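Local coordinates for attaching and effacing protein, pathogenesis factor (PDB 4E9L) that probably acts as a bacterial surface adhesin of the intimin/invasin family, this piece of it being a row of immunoglobulin-like domains, at residues A[95-99]-A[110-114]; A[122-128]-A[148-154]; A[161-165]-A[221-225]; A[209-215]-A[256-262]; A[372-378]-A[390-396]. All blocks are in the same frame, centred on the assembly; numbering follows the deposited sequence.

Interaction 1 (A[95-99]-A[110-114])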
# COMPACT_ATOMS: atom_id res chain seq x y z
N SER A 95 -29.86 -26.65 -22.37
CA SER A 95 -28.81 -26.05 -21.54
C SER A 95 -27.60 -25.61 -22.34
O SER A 95 -27.43 -25.95 -23.53
CB SER A 95 -28.40 -27.04 -20.45
OG SER A 95 -27.84 -28.19 -21.07
N ILE A 96 -26.73 -24.86 -21.67
CA ILE A 96 -25.50 -24.40 -22.29
C ILE A 96 -24.34 -24.52 -21.30
O ILE A 96 -24.48 -24.15 -20.12
CB ILE A 96 -25.64 -22.98 -22.93
CG1 ILE A 96 -24.29 -22.54 -23.59
CG2 ILE A 96 -26.17 -21.93 -21.90
CD1 ILE A 96 -24.35 -21.44 -24.58
N THR A 97 -23.19 -24.96 -21.82
CA THR A 97 -21.93 -25.09 -21.09
C THR A 97 -20.83 -24.33 -21.82
O THR A 97 -20.78 -24.32 -23.05
CB THR A 97 -21.61 -26.62 -20.93
OG1 THR A 97 -22.55 -27.18 -20.01
CG2 THR A 97 -20.20 -26.91 -20.41
N LEU A 98 -19.92 -23.72 -21.04
CA LEU A 98 -18.70 -23.08 -21.55
C LEU A 98 -17.51 -23.89 -21.07
O LEU A 98 -17.42 -24.21 -19.88
CB LEU A 98 -18.54 -21.62 -21.09
CG LEU A 98 -19.54 -20.65 -21.68
CD1 LEU A 98 -19.55 -19.35 -20.85
CD2 LEU A 98 -19.22 -20.36 -23.17
N ASN A 99 -16.60 -24.21 -21.98
CA ASN A 99 -15.41 -25.01 -21.65
C ASN A 99 -14.11 -24.41 -22.18
O ASN A 99 -14.02 -24.14 -23.38
CB ASN A 99 -15.59 -26.45 -22.14
CG ASN A 99 -14.60 -27.39 -21.52
OD1 ASN A 99 -14.42 -27.41 -20.30
ND2 ASN A 99 -13.89 -28.14 -22.35
N THR A 110 -15.01 -22.65 -25.52
CA THR A 110 -15.97 -23.33 -26.38
C THR A 110 -17.35 -23.27 -25.74
O THR A 110 -17.46 -23.50 -24.55
CB THR A 110 -15.54 -24.79 -26.66
OG1 THR A 110 -14.22 -24.77 -27.20
CG2 THR A 110 -16.49 -25.52 -27.62
N ALA A 111 -18.39 -22.98 -26.53
CA ALA A 111 -19.78 -22.98 -26.05
C ALA A 111 -20.42 -24.25 -26.58
O ALA A 111 -20.33 -24.53 -27.77
CB ALA A 111 -20.53 -21.76 -26.58
N ILE A 112 -21.05 -25.02 -25.69
CA ILE A 112 -21.72 -26.26 -26.03
C ILE A 112 -23.18 -26.14 -25.58
O ILE A 112 -23.47 -26.16 -24.38
CB ILE A 112 -21.06 -27.55 -25.45
CG1 ILE A 112 -19.51 -27.57 -25.65
CG2 ILE A 112 -21.72 -28.80 -26.08
CD1 ILE A 112 -18.72 -27.21 -24.35
N TRP A 113 -24.06 -26.01 -26.55
CA TRP A 113 -25.49 -25.86 -26.31
C TRP A 113 -26.17 -27.20 -26.59
O TRP A 113 -26.03 -27.77 -27.68
CB TRP A 113 -26.01 -24.74 -27.22
CG TRP A 113 -27.50 -24.62 -27.37
CD1 TRP A 113 -28.47 -24.84 -26.42
CD2 TRP A 113 -28.17 -24.10 -28.52
NE1 TRP A 113 -29.71 -24.54 -26.94
CE2 TRP A 113 -29.55 -24.08 -28.22
CE3 TRP A 113 -27.73 -23.59 -29.75
CZ2 TRP A 113 -30.51 -23.67 -29.16
CZ3 TRP A 113 -28.68 -23.14 -30.66
CH2 TRP A 113 -30.05 -23.14 -30.35
N THR A 114 -26.91 -27.69 -25.61
CA THR A 114 -27.66 -28.94 -25.69
C THR A 114 -29.11 -28.53 -25.90
O THR A 114 -29.70 -27.92 -25.02
CB THR A 114 -27.43 -29.78 -24.43
OG1 THR A 114 -26.03 -30.00 -24.28
CG2 THR A 114 -28.15 -31.13 -24.49

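Interaction 2 (A[122-128]-A[148-154])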
# COMPACT_ATOMS: atom_id res chain seq x y z
N PRO A 122 -33.19 -34.96 -28.59
CA PRO A 122 -32.31 -33.95 -29.19
C PRO A 122 -33.01 -33.15 -30.33
O PRO A 122 -33.85 -33.70 -31.04
CB PRO A 122 -31.15 -34.77 -29.75
CG PRO A 122 -31.71 -36.14 -29.94
CD PRO A 122 -32.64 -36.33 -28.79
N VAL A 123 -32.67 -31.87 -30.47
CA VAL A 123 -33.23 -30.99 -31.51
C VAL A 123 -32.10 -30.58 -32.47
O VAL A 123 -31.11 -29.98 -32.04
CB VAL A 123 -34.00 -29.75 -30.94
CG1 VAL A 123 -34.40 -28.80 -32.06
CG2 VAL A 123 -35.27 -30.18 -30.18
N THR A 124 -32.23 -30.98 -33.76
CA THR A 124 -31.24 -30.66 -34.81
C THR A 124 -31.96 -29.91 -35.95
O THR A 124 -33.20 -29.89 -35.99
CB THR A 124 -30.59 -31.96 -35.38
OG1 THR A 124 -31.60 -32.76 -36.00
CG2 THR A 124 -29.89 -32.80 -34.31
N GLY A 125 -31.18 -29.33 -36.86
CA GLY A 125 -31.70 -28.65 -38.04
C GLY A 125 -32.32 -27.29 -37.83
O GLY A 125 -33.02 -26.79 -38.73
N LEU A 126 -32.07 -26.66 -36.66
CA LEU A 126 -32.54 -25.32 -36.33
C LEU A 126 -31.66 -24.28 -37.07
O LEU A 126 -30.58 -24.61 -37.58
CB LEU A 126 -32.36 -25.06 -34.81
CG LEU A 126 -33.18 -25.86 -33.81
CD1 LEU A 126 -32.70 -25.57 -32.42
CD2 LEU A 126 -34.67 -25.53 -33.90
N ASN A 127 -32.11 -23.01 -37.07
CA ASN A 127 -31.34 -21.89 -37.61
C ASN A 127 -31.13 -20.92 -36.43
O ASN A 127 -31.90 -19.97 -36.24
CB ASN A 127 -32.06 -21.21 -38.78
CG ASN A 127 -31.27 -20.06 -39.33
OD1 ASN A 127 -30.03 -20.09 -39.39
ND2 ASN A 127 -31.96 -18.98 -39.63
N PRO A 128 -30.14 -21.19 -35.55
CA PRO A 128 -29.97 -20.33 -34.38
C PRO A 128 -29.38 -18.96 -34.69
O PRO A 128 -28.63 -18.78 -35.66
CB PRO A 128 -29.06 -21.15 -33.47
CG PRO A 128 -28.25 -21.98 -34.40
CD PRO A 128 -29.14 -22.28 -35.58
N ASP A 148 -23.96 -27.62 -35.99
CA ASP A 148 -24.95 -28.63 -35.62
C ASP A 148 -24.21 -29.99 -35.63
O ASP A 148 -23.83 -30.46 -36.71
CB ASP A 148 -26.11 -28.63 -36.65
CG ASP A 148 -27.25 -29.63 -36.37
OD1 ASP A 148 -27.10 -30.46 -35.46
OD2 ASP A 148 -28.26 -29.61 -37.10
N ASN A 149 -23.99 -30.60 -34.46
CA ASN A 149 -23.28 -31.88 -34.38
C ASN A 149 -24.14 -33.09 -34.71
O ASN A 149 -23.61 -34.20 -34.75
CB ASN A 149 -22.57 -32.07 -33.05
CG ASN A 149 -21.54 -31.02 -32.76
OD1 ASN A 149 -21.58 -30.37 -31.71
ND2 ASN A 149 -20.62 -30.82 -33.68
N GLY A 150 -25.43 -32.87 -34.94
CA GLY A 150 -26.38 -33.92 -35.28
C GLY A 150 -26.85 -34.78 -34.12
O GLY A 150 -27.58 -35.74 -34.34
N ASP A 151 -26.48 -34.42 -32.88
CA ASP A 151 -26.84 -35.20 -31.70
C ASP A 151 -27.59 -34.35 -30.63
O ASP A 151 -27.69 -34.76 -29.47
CB ASP A 151 -25.56 -35.83 -31.12
CG ASP A 151 -24.50 -34.85 -30.67
OD1 ASP A 151 -24.64 -33.63 -30.96
OD2 ASP A 151 -23.51 -35.29 -30.03
N GLY A 152 -28.06 -33.17 -31.03
CA GLY A 152 -28.71 -32.25 -30.10
C GLY A 152 -27.71 -31.27 -29.52
O GLY A 152 -28.09 -30.29 -28.88
N THR A 153 -26.40 -31.53 -29.73
CA THR A 153 -25.39 -30.58 -29.29
C THR A 153 -25.01 -29.69 -30.47
O THR A 153 -24.95 -30.14 -31.62
CB THR A 153 -24.17 -31.20 -28.57
OG1 THR A 153 -23.36 -31.90 -29.50
CG2 THR A 153 -24.56 -32.09 -27.38
N TRP A 154 -24.79 -28.43 -30.15
CA TRP A 154 -24.43 -27.34 -31.04
C TRP A 154 -23.19 -26.69 -30.43
O TRP A 154 -23.17 -26.41 -29.22
CB TRP A 154 -25.58 -26.35 -31.10
CG TRP A 154 -26.82 -26.92 -31.72
CD1 TRP A 154 -27.71 -27.79 -31.15
CD2 TRP A 154 -27.31 -26.65 -33.03
NE1 TRP A 154 -28.72 -28.08 -32.04
CE2 TRP A 154 -28.52 -27.35 -33.19
CE3 TRP A 154 -26.86 -25.81 -34.08
CZ2 TRP A 154 -29.27 -27.29 -34.36
CZ3 TRP A 154 -27.62 -25.74 -35.24
CH2 TRP A 154 -28.81 -26.47 -35.37

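Interaction 3 (A[161-165]-A[221-225])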
# COMPACT_ATOMS: atom_id res chain seq x y z
N GLY A 161 -11.78 -11.26 -25.99
CA GLY A 161 -11.10 -9.97 -26.04
C GLY A 161 -10.08 -9.91 -24.91
O GLY A 161 -9.77 -10.92 -24.26
N THR A 162 -9.57 -8.71 -24.65
CA THR A 162 -8.53 -8.49 -23.64
C THR A 162 -9.06 -8.02 -22.28
O THR A 162 -8.24 -7.70 -21.41
CB THR A 162 -7.53 -7.48 -24.19
OG1 THR A 162 -8.24 -6.29 -24.52
CG2 THR A 162 -6.78 -7.99 -25.41
N THR A 163 -10.40 -7.98 -22.08
CA THR A 163 -11.00 -7.53 -20.81
C THR A 163 -11.32 -8.73 -19.94
O THR A 163 -12.08 -9.60 -20.38
CB THR A 163 -12.28 -6.70 -21.07
OG1 THR A 163 -11.96 -5.61 -21.93
CG2 THR A 163 -12.93 -6.19 -19.76
N ALA A 164 -10.81 -8.75 -18.70
CA ALA A 164 -11.08 -9.85 -17.76
C ALA A 164 -12.40 -9.65 -17.01
O ALA A 164 -12.91 -8.54 -16.92
CB ALA A 164 -9.92 -10.00 -16.77
N GLY A 165 -12.96 -10.74 -16.49
CA GLY A 165 -14.22 -10.65 -15.76
C GLY A 165 -15.23 -11.69 -16.18
O GLY A 165 -14.89 -12.68 -16.82
N ALA A 221 -0.62 -7.38 -18.82
CA ALA A 221 -0.19 -6.47 -19.90
C ALA A 221 -1.30 -5.55 -20.46
O ALA A 221 -1.00 -4.46 -20.94
CB ALA A 221 0.46 -7.26 -21.04
N HIS A 222 -2.58 -5.99 -20.37
CA HIS A 222 -3.73 -5.22 -20.85
C HIS A 222 -4.30 -4.29 -19.78
O HIS A 222 -5.25 -3.56 -20.04
CB HIS A 222 -4.85 -6.18 -21.34
CG HIS A 222 -4.34 -7.26 -22.24
ND1 HIS A 222 -4.22 -8.56 -21.79
CD2 HIS A 222 -3.83 -7.18 -23.49
CE1 HIS A 222 -3.70 -9.24 -22.80
NE2 HIS A 222 -3.46 -8.46 -23.85
N GLY A 223 -3.73 -4.35 -18.59
CA GLY A 223 -4.23 -3.54 -17.49
C GLY A 223 -5.34 -4.20 -16.69
O GLY A 223 -5.99 -3.52 -15.90
N ASN A 224 -5.56 -5.53 -16.85
CA ASN A 224 -6.58 -6.19 -16.01
C ASN A 224 -6.00 -6.39 -14.62
O ASN A 224 -4.87 -6.84 -14.49
CB ASN A 224 -6.99 -7.55 -16.58
CG ASN A 224 -7.67 -7.46 -17.92
OD1 ASN A 224 -8.72 -6.81 -18.07
ND2 ASN A 224 -7.10 -8.12 -18.90
N ALA A 225 -6.80 -6.11 -13.59
CA ALA A 225 -6.44 -6.32 -12.19
C ALA A 225 -6.30 -7.84 -11.93
O ALA A 225 -7.09 -8.63 -12.46
CB ALA A 225 -7.52 -5.73 -11.30

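Interaction 4 (A[209-215]-A[256-262])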
# COMPACT_ATOMS: atom_id res chain seq x y z
N GLY A 209 12.00 2.56 13.68
CA GLY A 209 11.12 1.80 14.57
C GLY A 209 9.65 1.90 14.19
O GLY A 209 8.84 1.12 14.67
N GLU A 210 9.28 2.87 13.33
CA GLU A 210 7.89 3.08 12.93
C GLU A 210 7.60 2.38 11.60
O GLU A 210 8.52 1.88 10.93
CB GLU A 210 7.51 4.59 12.86
CG GLU A 210 7.81 5.40 14.13
CD GLU A 210 7.17 4.92 15.42
OE1 GLU A 210 6.05 4.36 15.36
OE2 GLU A 210 7.80 5.10 16.49
N SER A 211 6.34 2.34 11.24
CA SER A 211 5.94 1.63 10.04
C SER A 211 5.14 2.49 9.10
O SER A 211 4.68 3.58 9.48
CB SER A 211 5.12 0.41 10.47
OG SER A 211 3.92 0.84 11.09
N THR A 212 4.99 2.02 7.85
CA THR A 212 4.16 2.63 6.81
C THR A 212 3.41 1.52 6.05
O THR A 212 3.72 0.34 6.23
CB THR A 212 4.97 3.59 5.89
OG1 THR A 212 4.06 4.37 5.11
CG2 THR A 212 5.89 2.86 4.92
N THR A 213 2.44 1.90 5.21
CA THR A 213 1.68 0.98 4.39
C THR A 213 2.25 0.95 3.00
O THR A 213 2.56 2.00 2.41
CB THR A 213 0.17 1.34 4.37
OG1 THR A 213 -0.30 1.40 5.71
CG2 THR A 213 -0.65 0.31 3.58
N VAL A 214 2.43 -0.24 2.50
CA VAL A 214 2.90 -0.50 1.13
C VAL A 214 1.66 -0.94 0.37
O VAL A 214 0.95 -1.82 0.85
CB VAL A 214 3.98 -1.60 1.10
CG1 VAL A 214 4.49 -1.83 -0.33
CG2 VAL A 214 5.13 -1.25 2.00
N THR A 215 1.41 -0.36 -0.82
CA THR A 215 0.28 -0.79 -1.66
C THR A 215 0.83 -1.32 -3.01
O THR A 215 1.67 -0.65 -3.64
CB THR A 215 -0.72 0.38 -1.91
OG1 THR A 215 -1.22 0.89 -0.68
CG2 THR A 215 -1.92 -0.03 -2.76
N TYR A 256 -3.33 -4.81 -3.15
CA TYR A 256 -2.86 -5.58 -1.98
C TYR A 256 -2.11 -4.63 -1.08
O TYR A 256 -1.39 -3.77 -1.58
CB TYR A 256 -1.90 -6.73 -2.38
CG TYR A 256 -2.49 -7.69 -3.38
CD1 TYR A 256 -2.96 -8.93 -2.98
CD2 TYR A 256 -2.55 -7.36 -4.74
CE1 TYR A 256 -3.48 -9.83 -3.91
CE2 TYR A 256 -3.08 -8.25 -5.67
CZ TYR A 256 -3.55 -9.48 -5.25
OH TYR A 256 -4.09 -10.36 -6.14
N VAL A 257 -2.26 -4.78 0.23
CA VAL A 257 -1.52 -3.89 1.15
C VAL A 257 -0.72 -4.67 2.17
O VAL A 257 -1.10 -5.78 2.53
CB VAL A 257 -2.43 -2.83 1.85
CG1 VAL A 257 -3.12 -1.91 0.82
CG2 VAL A 257 -3.45 -3.49 2.79
N ALA A 258 0.38 -4.08 2.67
CA ALA A 258 1.20 -4.72 3.71
C ALA A 258 1.79 -3.63 4.56
O ALA A 258 1.86 -2.47 4.13
CB ALA A 258 2.31 -5.57 3.09
N THR A 259 2.21 -3.99 5.77
CA THR A 259 2.91 -3.10 6.70
C THR A 259 4.41 -3.29 6.59
O THR A 259 4.92 -4.39 6.78
CB THR A 259 2.44 -3.30 8.14
OG1 THR A 259 1.02 -3.16 8.18
CG2 THR A 259 3.10 -2.28 9.11
N LEU A 260 5.12 -2.20 6.35
CA LEU A 260 6.57 -2.20 6.29
C LEU A 260 7.01 -1.58 7.61
O LEU A 260 6.63 -0.43 7.88
CB LEU A 260 7.05 -1.34 5.08
CG LEU A 260 8.56 -1.31 4.75
CD1 LEU A 260 8.79 -0.68 3.39
CD2 LEU A 260 9.32 -0.45 5.74
N THR A 261 7.76 -2.32 8.43
CA THR A 261 8.25 -1.79 9.71
C THR A 261 9.75 -1.54 9.56
O THR A 261 10.49 -2.45 9.16
CB THR A 261 7.97 -2.75 10.90
OG1 THR A 261 6.61 -3.19 10.88
CG2 THR A 261 8.29 -2.10 12.26
N THR A 262 10.21 -0.34 9.88
CA THR A 262 11.66 -0.04 9.82
C THR A 262 12.30 -0.49 11.13
O THR A 262 11.60 -0.63 12.13
CB THR A 262 11.90 1.47 9.61
OG1 THR A 262 11.45 2.14 10.78
CG2 THR A 262 11.19 2.02 8.37
O HOH W 1 0.40 -0.25 7.84

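Interaction 5 (A[372-378]-A[390-396])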
# COMPACT_ATOMS: atom_id res chain seq x y z
N ALA A 372 18.47 35.82 41.13
CA ALA A 372 19.62 34.93 41.37
C ALA A 372 19.12 33.60 41.97
O ALA A 372 17.95 33.49 42.34
CB ALA A 372 20.60 35.60 42.34
N GLY A 373 20.00 32.63 42.07
CA GLY A 373 19.64 31.36 42.66
C GLY A 373 19.61 30.24 41.65
O GLY A 373 20.05 30.39 40.51
N GLN A 374 19.08 29.10 42.09
CA GLN A 374 19.03 27.94 41.24
C GLN A 374 18.03 28.08 40.10
O GLN A 374 16.94 28.63 40.29
CB GLN A 374 18.81 26.67 42.10
CG GLN A 374 19.06 25.38 41.37
CD GLN A 374 18.94 24.18 42.28
OE1 GLN A 374 19.89 23.79 42.96
NE2 GLN A 374 17.79 23.53 42.26
N LEU A 375 18.45 27.68 38.87
CA LEU A 375 17.60 27.68 37.70
C LEU A 375 17.59 26.29 37.08
O LEU A 375 18.65 25.79 36.69
CB LEU A 375 18.06 28.71 36.63
CG LEU A 375 17.22 28.78 35.33
CD1 LEU A 375 15.81 29.36 35.60
CD2 LEU A 375 17.88 29.69 34.29
N SER A 376 16.38 25.70 36.95
CA SER A 376 16.19 24.40 36.31
C SER A 376 15.71 24.68 34.88
O SER A 376 14.73 25.41 34.69
CB SER A 376 15.20 23.56 37.12
OG SER A 376 14.54 22.58 36.34
N VAL A 377 16.44 24.16 33.88
CA VAL A 377 16.13 24.39 32.47
C VAL A 377 15.70 23.06 31.81
O VAL A 377 16.52 22.15 31.68
CB VAL A 377 17.32 25.08 31.73
CG1 VAL A 377 16.99 25.33 30.27
CG2 VAL A 377 17.73 26.38 32.40
N MET A 378 14.43 22.99 31.38
CA MET A 378 13.93 21.77 30.75
C MET A 378 13.67 22.01 29.27
O MET A 378 12.71 22.72 28.91
CB MET A 378 12.70 21.20 31.49
CG MET A 378 12.09 19.94 30.82
SD MET A 378 13.23 18.54 30.50
CE MET A 378 13.51 17.95 32.22
N PRO A 390 16.62 18.03 34.23
CA PRO A 390 16.89 19.37 33.69
C PRO A 390 18.32 19.83 33.88
O PRO A 390 19.03 19.32 34.75
CB PRO A 390 15.92 20.27 34.47
CG PRO A 390 15.68 19.52 35.76
CD PRO A 390 15.63 18.08 35.32
N LEU A 391 18.74 20.78 33.05
CA LEU A 391 20.03 21.39 33.22
C LEU A 391 19.85 22.29 34.46
O LEU A 391 18.84 22.99 34.57
CB LEU A 391 20.39 22.21 31.97
CG LEU A 391 21.50 23.26 32.10
CD1 LEU A 391 22.83 22.64 32.43
CD2 LEU A 391 21.60 24.08 30.85
N VAL A 392 20.78 22.21 35.40
CA VAL A 392 20.68 23.00 36.63
C VAL A 392 21.79 24.05 36.63
O VAL A 392 22.96 23.71 36.54
CB VAL A 392 20.70 22.12 37.90
CG1 VAL A 392 20.71 22.98 39.17
CG2 VAL A 392 19.53 21.12 37.90
N LEU A 393 21.41 25.31 36.70
CA LEU A 393 22.36 26.41 36.78
C LEU A 393 22.23 27.12 38.14
O LEU A 393 21.15 27.09 38.75
CB LEU A 393 22.14 27.43 35.63
CG LEU A 393 22.15 26.90 34.19
CD1 LEU A 393 21.78 28.01 33.19
CD2 LEU A 393 23.50 26.28 33.81
N ASN A 394 23.32 27.72 38.62
CA ASN A 394 23.29 28.52 39.85
C ASN A 394 23.56 29.96 39.43
O ASN A 394 24.71 30.32 39.17
CB ASN A 394 24.29 27.98 40.87
CG ASN A 394 23.80 26.67 41.46
OD1 ASN A 394 22.85 26.63 42.25
ND2 ASN A 394 24.36 25.57 41.02
N VAL A 395 22.50 30.76 39.29
CA VAL A 395 22.63 32.13 38.80
C VAL A 395 23.18 33.05 39.89
O VAL A 395 22.60 33.12 40.97
CB VAL A 395 21.32 32.66 38.15
CG1 VAL A 395 21.54 34.01 37.45
CG2 VAL A 395 20.75 31.64 37.16
N ALA A 396 24.31 33.74 39.60
CA ALA A 396 25.01 34.64 40.51
C ALA A 396 24.36 36.02 40.51
O ALA A 396 23.98 36.51 39.46
CB ALA A 396 26.47 34.74 40.10

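Interaction 1 (A[95-99]-A[110-114])
Strands 95-99 and 110-114 pair antiparallel at one edge of a four-stranded sheet. Their axes approach to 4.6 Å at 161°, and six backbone hydrogen bonds join three residue pairs. Ser-95 N to Thr-114 O (2.9 Å) and Thr-114 N to Ser-95 O (2.8 Å) form one end, Asn-99 and Thr-110 the other; between them Ile-112 N reaches Thr-97 O at 2.7 Å. The non-hydrogen-bonded pairs, Ile-96 with Trp-113 and Leu-98 with Ala-111, have closer CA atoms (Ile-96 CA to Trp-113 CA 4.3 Å), and CA-H...O contacts such as Leu-98 CA to Thr-110 O (3.3 Å) supplement the ladder. These four residues are buried: Leu-98 CD2 rests 3.9 Å from Ala-111 CB, and Ile-96 and Leu-98 also meet Val-169 of the facing sheet. The other face carries Ser-95, Thr-97, Asn-99, Thr-110, Ile-112 and Thr-114 and is more open, with Asn-99 CB 3.9 Å from Ile-112 CD1. One apolar and one mainly polar face suit a hairpin at the edge of one sheet of an immunoglobulin-like beta sandwich.

Interaction 2 (A[122-128]-A[148-154])
The segments 122-128 and 148-154 meet at one end of an immunoglobulin-like domain, where an extended loop passes a tight turn and the start of strand 153-159. Two hydrogen bonds cross between them, each pairing a side chain with a backbone group. Trp-154 NE1 donates to Val-123 O at 3.1 Å, the carbonyl lying near the plane at the edge of the indole, while Gly-125 N donates to Asp-148 OD2 at 2.9 Å.

Polar bonds inside 148-154 shape the turn. Asp-148 OD1 accepts from Gly-150 N (3.0 Å) and Asp-151 OD1 from Thr-153 N (3.0 Å), two successive Asx turns, and Asn-149 N bonds to Thr-153 O at 3.0 Å. Asp-148 thus uses one carboxylate oxygen for its own turn and the other for the loop.

Apolar contact centres on Trp-154, which has 98 Å² covered. Leu-126 CB lies 3.8 Å from Trp-154 CZ2, and Pro-128 CD is 3.8 Å from Trp-154 CZ3. Away from the indole, Pro-122 CB packs 3.5 Å from Gly-152 CA; a side chain on Gly-152 would clash with that proline, and its backbone angles also call for glycine. The indole additionally meets Trp-113 and Trp-146, so the loop closes over an aromatic cluster at the end of the beta sandwich, with a hairpin connection braced by two Asx turns leading into strand 153-159.

Interaction 3 (A[161-165]-A[221-225])
Asn-224, Thr-162 and His-222 supply most of the 208 Å² buried where loops of two successive immunoglobulin-like domains meet. Segment 161-165 links strands 153-159 and 165-173 of one domain, and 221-225 follows strand 211-217 of the next. Asn-224 points its amide at the backbone opposite and uses both ends of it: ND2 donates to Thr-162 O at 2.8 Å, and OD1 accepts from Ala-164 N at 2.9 Å. This two-point grip skips over Thr-163, whose side chain turns away, and sets Ala-164 CB 3.6 Å from Asn-224 CG. Because the amide recognises backbone groups, the bonds depend on the course of the loop rather than on particular side chains there. Val-105, from a further loop of the first domain, touches Ala-164, His-222 and Asn-224 and adds an apolar element to this largely polar surface contact. Beside the amide, Thr-162 and His-222 meet through a CH-pi contact, Thr-162 CG2 standing 3.9 Å from the centroid of the His-222 imidazole and 24° off the ring normal.

Interaction 4 (A[209-215]-A[256-262])
Val-214 lays its CG2 methyl 3.6 Å from Leu-260 CB, a diagonal contact on the buried face that these two residues share with Thr-212 and Ala-258. Their strands run antiparallel at 153°, with axes 4.6 Å apart at the closest. Backbone bonds link Thr-212 with Leu-260 and Val-214 with Ala-258 in both directions; Val-214 N to Ala-258 O, at 2.8 Å, is almost straight. The more open face carries Ser-211, Thr-213, Thr-215, Val-257, Thr-259 and Thr-261. There a water joins Thr-213 OG1 (2.8 Å) to Thr-259 OG1 (3.0 Å), and Ser-211 CB touches Thr-259 CG2 at 3.6 Å. Beyond the paired strands, Glu-210 O accepts from both Thr-262 N (3.0 Å) and Thr-262 OG1 (2.9 Å), so that the threonine prolongs the ladder where regular pairing ends. Strand 198-201 flanks one side and 244-252 the other, which makes this the central pair of a four-stranded antiparallel sheet in an immunoglobulin-like beta sandwich.

Interaction 5 (A[372-378]-A[390-396])
Rotamers on the buried face of this antiparallel pair direct its branched side chains into a continuous apolar row. Leu-375 (t, p) brings CD2 4.4 Å from Leu-393 CD1; Leu-393 takes m, t, and its CD1 also lies 4.4 Å from CG2 of Val-377, a t rotamer. The t chi1 of Val-395 puts its CG2 4.0 Å from Leu-375 CB, and the strand pairing sets Leu-391 CB 4.2 Å from Val-377 CB. Strand 391-395 pairs with 373-381 in one layer of an immunoglobulin-like beta sandwich, and Leu-301 and Ala-303 of the facing sheet pack against the row. Six backbone hydrogen bonds hold the strands, among them Leu-375 N to Leu-393 O at 2.8 Å. Gly-373, with a positive phi of 112°, still exchanges two of them with Val-395. On the exposed face the t chi1 of Gln-374 places its CG 3.6 Å from Val-392 CG1. Met-378 leaves along t but folds back through p, p, setting its CE methyl 3.8 Å from Pro-390 CD.

How the interactions relate
Interactions 1, 4 and 5 are strand ladders, each with one buried, mostly apolar face and one more open face, but they sit in three successive immunoglobulin-like domains: 1 at a sheet edge, 4 in the middle of the equivalent sheet of the next domain, and 5 in the other type of sheet, with its centre about 90 Å from that of 1. Interactions 1 and 2 share a sheet and touch: Trp-113 O is 2.8 Å from Trp-154 N, and Pro-128 packs on Trp-113. Interaction 2 relies on side-chain-to-backbone bonds around a buried indole. Interaction 3, a surface contact between domains, uses one amide and buries the least area.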